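Long-range contact in Lmo2445 protein (Listeria monocytogenes EGD-e, PDB 5HZL), which is a secreted internalin-like leucine-rich-repeat protein that binds calcium ions and whose biological role is not established: residues A102-F116 and N123-N137. Residues are numbered along the deposited sequence; the frame is centred on the assembly and turned at random.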
loop_
_atom_site.group_PDB
_atom_site.type_symbol
_atom_site.label_atom_id
_atom_site.label_comp_id
_atom_site.label_asym_id
_atom_site.label_seq_id
_atom_site.Cartn_x
_atom_site.Cartn_y
_atom_site.Cartn_z
ATOM N N ALA A 102 5.768 21.649 5.060
ATOM C CA ALA A 102 6.983 21.188 5.745
ATOM C C ALA A 102 6.958 19.708 6.154
ATOM O O ALA A 102 7.863 19.239 6.853
ATOM C CB ALA A 102 7.199 22.049 6.979
ATOM N N LEU A 103 5.950 18.971 5.694
ATOM C CA LEU A 103 5.790 17.572 6.076
ATOM C C LEU A 103 7.013 16.700 5.781
ATOM O O LEU A 103 7.537 16.715 4.669
ATOM C CB LEU A 103 4.550 16.992 5.399
ATOM C CG LEU A 103 4.070 15.643 5.937
ATOM C CD1 LEU A 103 3.788 15.715 7.436
ATOM C CD2 LEU A 103 2.823 15.220 5.175
ATOM N N GLU A 104 7.460 15.966 6.802
ATOM C CA GLU A 104 8.627 15.069 6.708
ATOM C C GLU A 104 8.299 13.623 7.033
ATOM O O GLU A 104 9.008 12.718 6.586
ATOM C CB GLU A 104 9.716 15.479 7.708
ATOM C CG GLU A 104 10.202 16.902 7.569
ATOM C CD GLU A 104 11.265 17.286 8.589
ATOM O OE1 GLU A 104 11.735 16.415 9.358
ATOM O OE2 GLU A 104 11.632 18.489 8.606
ATOM N N ASN A 105 7.229 13.411 7.795
ATOM C CA ASN A 105 6.855 12.094 8.238
ATOM C C ASN A 105 5.359 11.840 8.299
ATOM O O ASN A 105 4.632 12.619 8.874
ATOM C CB ASN A 105 7.421 11.965 9.644
ATOM C CG ASN A 105 7.131 10.634 10.269
ATOM O OD1 ASN A 105 6.936 9.641 9.576
ATOM N ND2 ASN A 105 7.106 10.600 11.596
ATOM N N ILE A 106 4.912 10.735 7.714
ATOM C CA ILE A 106 3.493 10.332 7.737
ATOM C C ILE A 106 3.374 8.976 8.446
ATOM O O ILE A 106 3.949 8.002 7.990
ATOM C CB ILE A 106 2.881 10.209 6.323
ATOM C CG1 ILE A 106 2.792 11.586 5.680
ATOM C CG2 ILE A 106 1.487 9.571 6.379
ATOM C CD1 ILE A 106 2.144 11.612 4.312
ATOM N N GLU A 107 2.635 8.941 9.552
ATOM C CA GLU A 107 2.387 7.726 10.318
ATOM C C GLU A 107 0.901 7.431 10.176
ATOM O O GLU A 107 0.073 7.998 10.890
ATOM C CB GLU A 107 2.829 7.907 11.765
ATOM C CG GLU A 107 4.347 7.931 11.910
ATOM C CD GLU A 107 4.829 8.233 13.323
ATOM O OE1 GLU A 107 4.046 8.787 14.147
ATOM O OE2 GLU A 107 6.019 7.940 13.606
ATOM N N ALA A 108 0.588 6.529 9.241
ATOM C CA ALA A 108 -0.789 6.167 8.894
ATOM C C ALA A 108 -1.105 4.677 8.880
ATOM O O ALA A 108 -1.800 4.187 7.991
ATOM C CB ALA A 108 -1.110 6.780 7.540
ATOM N N ASN A 109 -0.607 3.964 9.878
ATOM C CA ASN A 109 -0.862 2.532 10.014
ATOM C C ASN A 109 -2.346 2.247 10.292
ATOM O O ASN A 109 -2.972 2.967 11.065
ATOM C CB ASN A 109 -0.067 1.970 11.210
ATOM C CG ASN A 109 -0.376 0.511 11.485
ATOM O OD1 ASN A 109 -1.152 0.200 12.370
ATOM N ND2 ASN A 109 0.163 -0.378 10.678
ATOM N N GLY A 110 -2.890 1.195 9.679
ATOM C CA GLY A 110 -4.282 0.774 9.903
ATOM C C GLY A 110 -5.326 1.863 9.884
ATOM O O GLY A 110 -6.204 1.910 10.738
ATOM N N ALA A 111 -5.223 2.733 8.887
ATOM C CA ALA A 111 -6.122 3.855 8.723
ATOM C C ALA A 111 -7.123 3.635 7.592
ATOM O O ALA A 111 -7.788 4.576 7.157
ATOM C CB ALA A 111 -5.293 5.091 8.454
ATOM N N ASN A 112 -7.217 2.395 7.124
ATOM C CA ASN A 112 -8.114 2.005 6.026
ATOM C C ASN A 112 -8.035 2.871 4.753
ATOM O O ASN A 112 -9.056 3.127 4.101
ATOM C CB ASN A 112 -9.560 1.899 6.521
ATOM C CG ASN A 112 -10.467 1.190 5.527
ATOM O OD1 ASN A 112 -10.034 0.319 4.782
ATOM N ND2 ASN A 112 -11.737 1.546 5.531
ATOM N N ILE A 113 -6.814 3.301 4.425
ATOM C CA ILE A 113 -6.526 4.093 3.230
ATOM C C ILE A 113 -6.565 3.170 2.000
ATOM O O ILE A 113 -5.910 2.140 1.977
ATOM C CB ILE A 113 -5.109 4.732 3.279
ATOM C CG1 ILE A 113 -4.972 5.615 4.515
ATOM C CG2 ILE A 113 -4.814 5.532 1.998
ATOM C CD1 ILE A 113 -3.625 6.286 4.677
ATOM N N THR A 114 -7.312 3.573 0.984
ATOM C CA THR A 114 -7.448 2.827 -0.253
ATOM C C THR A 114 -6.670 3.474 -1.386
ATOM O O THR A 114 -6.385 2.805 -2.376
ATOM C CB THR A 114 -8.929 2.707 -0.671
ATOM O OG1 THR A 114 -9.497 4.015 -0.906
ATOM C CG2 THR A 114 -9.722 1.969 0.410
ATOM N N VAL A 115 -6.344 4.763 -1.259
ATOM C CA VAL A 115 -5.587 5.496 -2.287
ATOM C C VAL A 115 -4.710 6.526 -1.613
ATOM O O VAL A 115 -5.209 7.353 -0.832
ATOM C CB VAL A 115 -6.509 6.301 -3.251
ATOM C CG1 VAL A 115 -5.706 7.181 -4.213
ATOM C CG2 VAL A 115 -7.432 5.378 -4.022
ATOM N N PHE A 116 -3.417 6.485 -1.933
ATOM C CA PHE A 116 -2.448 7.442 -1.422
ATOM C C PHE A 116 -2.014 8.192 -2.683
ATOM O O PHE A 116 -1.159 7.713 -3.413
ATOM C CB PHE A 116 -1.300 6.721 -0.729
ATOM C CG PHE A 116 -0.273 7.648 -0.165
ATOM C CD1 PHE A 116 -0.473 8.262 1.077
ATOM C CD2 PHE A 116 0.889 7.923 -0.874
ATOM C CE1 PHE A 116 0.477 9.134 1.594
ATOM C CE2 PHE A 116 1.837 8.788 -0.360
ATOM C CZ PHE A 116 1.633 9.398 0.874
ATOM N N ASN A 123 9.923 17.708 1.361
ATOM C CA ASN A 123 10.628 17.282 2.563
ATOM C C ASN A 123 10.227 15.930 3.124
ATOM O O ASN A 123 10.771 15.513 4.145
ATOM C CB ASN A 123 10.414 18.343 3.639
ATOM C CG ASN A 123 10.854 19.724 3.196
ATOM O OD1 ASN A 123 11.592 19.877 2.230
ATOM N ND2 ASN A 123 10.410 20.735 3.911
ATOM N N LEU A 124 9.299 15.238 2.471
ATOM C CA LEU A 124 8.849 13.944 2.966
ATOM C C LEU A 124 10.023 12.954 2.946
ATOM O O LEU A 124 10.645 12.722 1.911
ATOM C CB LEU A 124 7.638 13.420 2.174
ATOM C CG LEU A 124 6.899 12.235 2.810
ATOM C CD1 LEU A 124 6.329 12.618 4.167
ATOM C CD2 LEU A 124 5.779 11.741 1.912
ATOM N N THR A 125 10.300 12.388 4.112
ATOM C CA THR A 125 11.399 11.460 4.343
ATOM C C THR A 125 10.950 10.051 4.724
ATOM O O THR A 125 11.624 9.070 4.378
ATOM C CB THR A 125 12.300 12.072 5.456
ATOM O OG1 THR A 125 13.001 13.179 4.893
ATOM C CG2 THR A 125 13.349 11.106 6.012
ATOM N N ASN A 126 9.829 9.951 5.431
ATOM C CA ASN A 126 9.333 8.673 5.884
ATOM C C ASN A 126 7.830 8.556 5.761
ATOM O O ASN A 126 7.123 9.508 6.002
ATOM C CB ASN A 126 9.706 8.517 7.346
ATOM C CG ASN A 126 9.217 7.213 7.932
ATOM O OD1 ASN A 126 9.464 6.146 7.401
ATOM N ND2 ASN A 126 8.509 7.301 9.031
ATOM N N VAL A 127 7.341 7.373 5.423
ATOM C CA VAL A 127 5.911 7.147 5.279
ATOM C C VAL A 127 5.580 5.723 5.755
ATOM O O VAL A 127 6.177 4.781 5.281
ATOM C CB VAL A 127 5.477 7.436 3.810
ATOM C CG1 VAL A 127 6.152 6.503 2.808
ATOM C CG2 VAL A 127 3.978 7.341 3.643
ATOM N N ASP A 128 4.670 5.588 6.726
ATOM C CA ASP A 128 4.223 4.288 7.289
ATOM C C ASP A 128 2.762 4.069 6.864
ATOM O O ASP A 128 1.836 4.575 7.495
ATOM C CB ASP A 128 4.358 4.259 8.826
ATOM C CG ASP A 128 3.939 2.893 9.467
ATOM O OD1 ASP A 128 3.693 1.899 8.741
ATOM O OD2 ASP A 128 3.872 2.807 10.728
ATOM N N LEU A 129 2.579 3.317 5.780
ATOM C CA LEU A 129 1.264 3.012 5.217
ATOM C C LEU A 129 0.922 1.535 5.374
ATOM O O LEU A 129 0.102 0.986 4.643
ATOM C CB LEU A 129 1.245 3.417 3.742
ATOM C CG LEU A 129 1.331 4.917 3.480
ATOM C CD1 LEU A 129 1.719 5.211 2.042
ATOM C CD2 LEU A 129 0.016 5.598 3.834
ATOM N N SER A 130 1.538 0.901 6.359
ATOM C CA SER A 130 1.294 -0.497 6.618
ATOM C C SER A 130 -0.127 -0.737 7.152
ATOM O O SER A 130 -0.678 0.091 7.860
ATOM C CB SER A 130 2.302 -0.988 7.653
ATOM O OG SER A 130 2.172 -0.264 8.870
ATOM N N GLN A 131 -0.703 -1.876 6.783
ATOM C CA GLN A 131 -2.021 -2.294 7.232
ATOM C C GLN A 131 -3.197 -1.469 6.756
ATOM O O GLN A 131 -4.233 -1.361 7.424
ATOM C CB GLN A 131 -2.027 -2.539 8.742
ATOM C CG GLN A 131 -1.111 -3.701 9.122
ATOM C CD GLN A 131 -1.105 -4.003 10.601
ATOM O OE1 GLN A 131 -1.031 -3.114 11.454
ATOM N NE2 GLN A 131 -1.146 -5.267 10.913
ATOM N N ASN A 132 -3.023 -0.900 5.571
ATOM C CA ASN A 132 -4.071 -0.141 4.916
ATOM C C ASN A 132 -4.737 -1.108 3.922
ATOM O O ASN A 132 -4.645 -2.321 4.111
ATOM C CB ASN A 132 -3.518 1.158 4.338
ATOM C CG ASN A 132 -3.292 2.208 5.412
ATOM O OD1 ASN A 132 -4.244 2.687 6.029
ATOM N ND2 ASN A 132 -2.041 2.609 5.606
ATOM N N ASN A 133 -5.401 -0.606 2.890
ATOM C CA ASN A 133 -6.090 -1.500 1.984
ATOM C C ASN A 133 -6.189 -0.924 0.588
ATOM O O ASN A 133 -7.280 -0.562 0.115
ATOM C CB ASN A 133 -7.487 -1.777 2.553
ATOM C CG ASN A 133 -8.201 -2.907 1.829
ATOM O OD1 ASN A 133 -7.563 -3.799 1.224
ATOM N ND2 ASN A 133 -9.530 -2.893 1.901
ATOM N N PHE A 134 -5.031 -0.882 -0.070
ATOM C CA PHE A 134 -4.909 -0.327 -1.415
ATOM C C PHE A 134 -5.552 -1.093 -2.549
ATOM O O PHE A 134 -5.973 -0.470 -3.520
ATOM C CB PHE A 134 -3.443 -0.090 -1.764
ATOM C CG PHE A 134 -2.779 0.893 -0.870
ATOM C CD1 PHE A 134 -3.078 2.235 -0.982
ATOM C CD2 PHE A 134 -1.864 0.484 0.089
ATOM C CE1 PHE A 134 -2.476 3.159 -0.149
ATOM C CE2 PHE A 134 -1.253 1.398 0.921
ATOM C CZ PHE A 134 -1.561 2.737 0.809
ATOM N N GLY A 135 -5.644 -2.417 -2.426
ATOM C CA GLY A 135 -6.204 -3.248 -3.483
ATOM C C GLY A 135 -5.281 -3.037 -4.666
ATOM O O GLY A 135 -4.050 -3.105 -4.519
ATOM N N PHE A 136 -5.851 -2.722 -5.827
ATOM C CA PHE A 136 -5.034 -2.486 -7.035
ATOM C C PHE A 136 -4.436 -1.080 -7.174
ATOM O O PHE A 136 -3.697 -0.827 -8.131
ATOM C CB PHE A 136 -5.811 -2.858 -8.299
ATOM C CG PHE A 136 -6.180 -4.312 -8.362
ATOM C CD1 PHE A 136 -5.211 -5.267 -8.649
ATOM C CD2 PHE A 136 -7.487 -4.727 -8.156
ATOM C CE1 PHE A 136 -5.538 -6.614 -8.711
ATOM C CE2 PHE A 136 -7.822 -6.072 -8.221
ATOM C CZ PHE A 136 -6.849 -7.018 -8.495
ATOM N N ASN A 137 -4.722 -0.187 -6.225
ATOM C CA ASN A 137 -4.199 1.182 -6.259
ATOM C C ASN A 137 -2.781 1.312 -5.702
ATOM O O ASN A 137 -2.567 1.864 -4.625
ATOM C CB ASN A 137 -5.139 2.108 -5.491
ATOM C CG ASN A 137 -6.517 2.155 -6.085
ATOM O OD1 ASN A 137 -6.681 2.187 -7.292
ATOM N ND2 ASN A 137 -7.513 2.187 -5.237
HETATM O O HOH W 1 6.976 18.286 2.349
HETATM O O HOH W 2 -6.823 -0.359 7.714
#
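Leu124 lies alongside Leu103, both pointing the same way, and its CD1 also packs 4.0 Å from CG1 of Ile106, the two side chains crossing at about a right angle. The backbone N atoms of Thr125 and Asn126 both donate to Glu104 O. From there strand 126-128 runs parallel to strand 105-107, with axes 4.8 Å apart. Asn126 ND2 donates to Asn105 OD1 from 44° above the carbonyl plane, while Asn126 OD1 is hydrogen-bonded to Ser149 OG on the next strand. On the other face Val127 CG2 meets CB of Ile106. Leu129 sets CD1 over the centre of the Phe116 ring, 3.9 Å from its centroid, and CD2 against Ile113 CD1. Ser130 OG accepts from Asn109 ND2 at 2.7 Å and gives its own proton to Asp128 OD1; Gln131 OE1 takes a second bond from the same ND2, and both acceptors lie close to the plane of the Asn109 amide, which fixes its rotation. Buried Asn132, its CG beside the backbone N (chi1 -77°), places OD1 between Ala111 N and Ile113 N, which arrive from opposite faces at 3.0 and 3.1 Å respectively, while ND2 binds Ala108 O at 2.9 Å. Past the turn Phe134 presses CE1 on Phe116 CB, and Asn137 ND2 reaches Thr114 O. Parallel strands, inward leucines and an asparagine bonding to the preceding coil's backbone make this the stacking of adjacent turns in a leucine-rich-repeat solenoid.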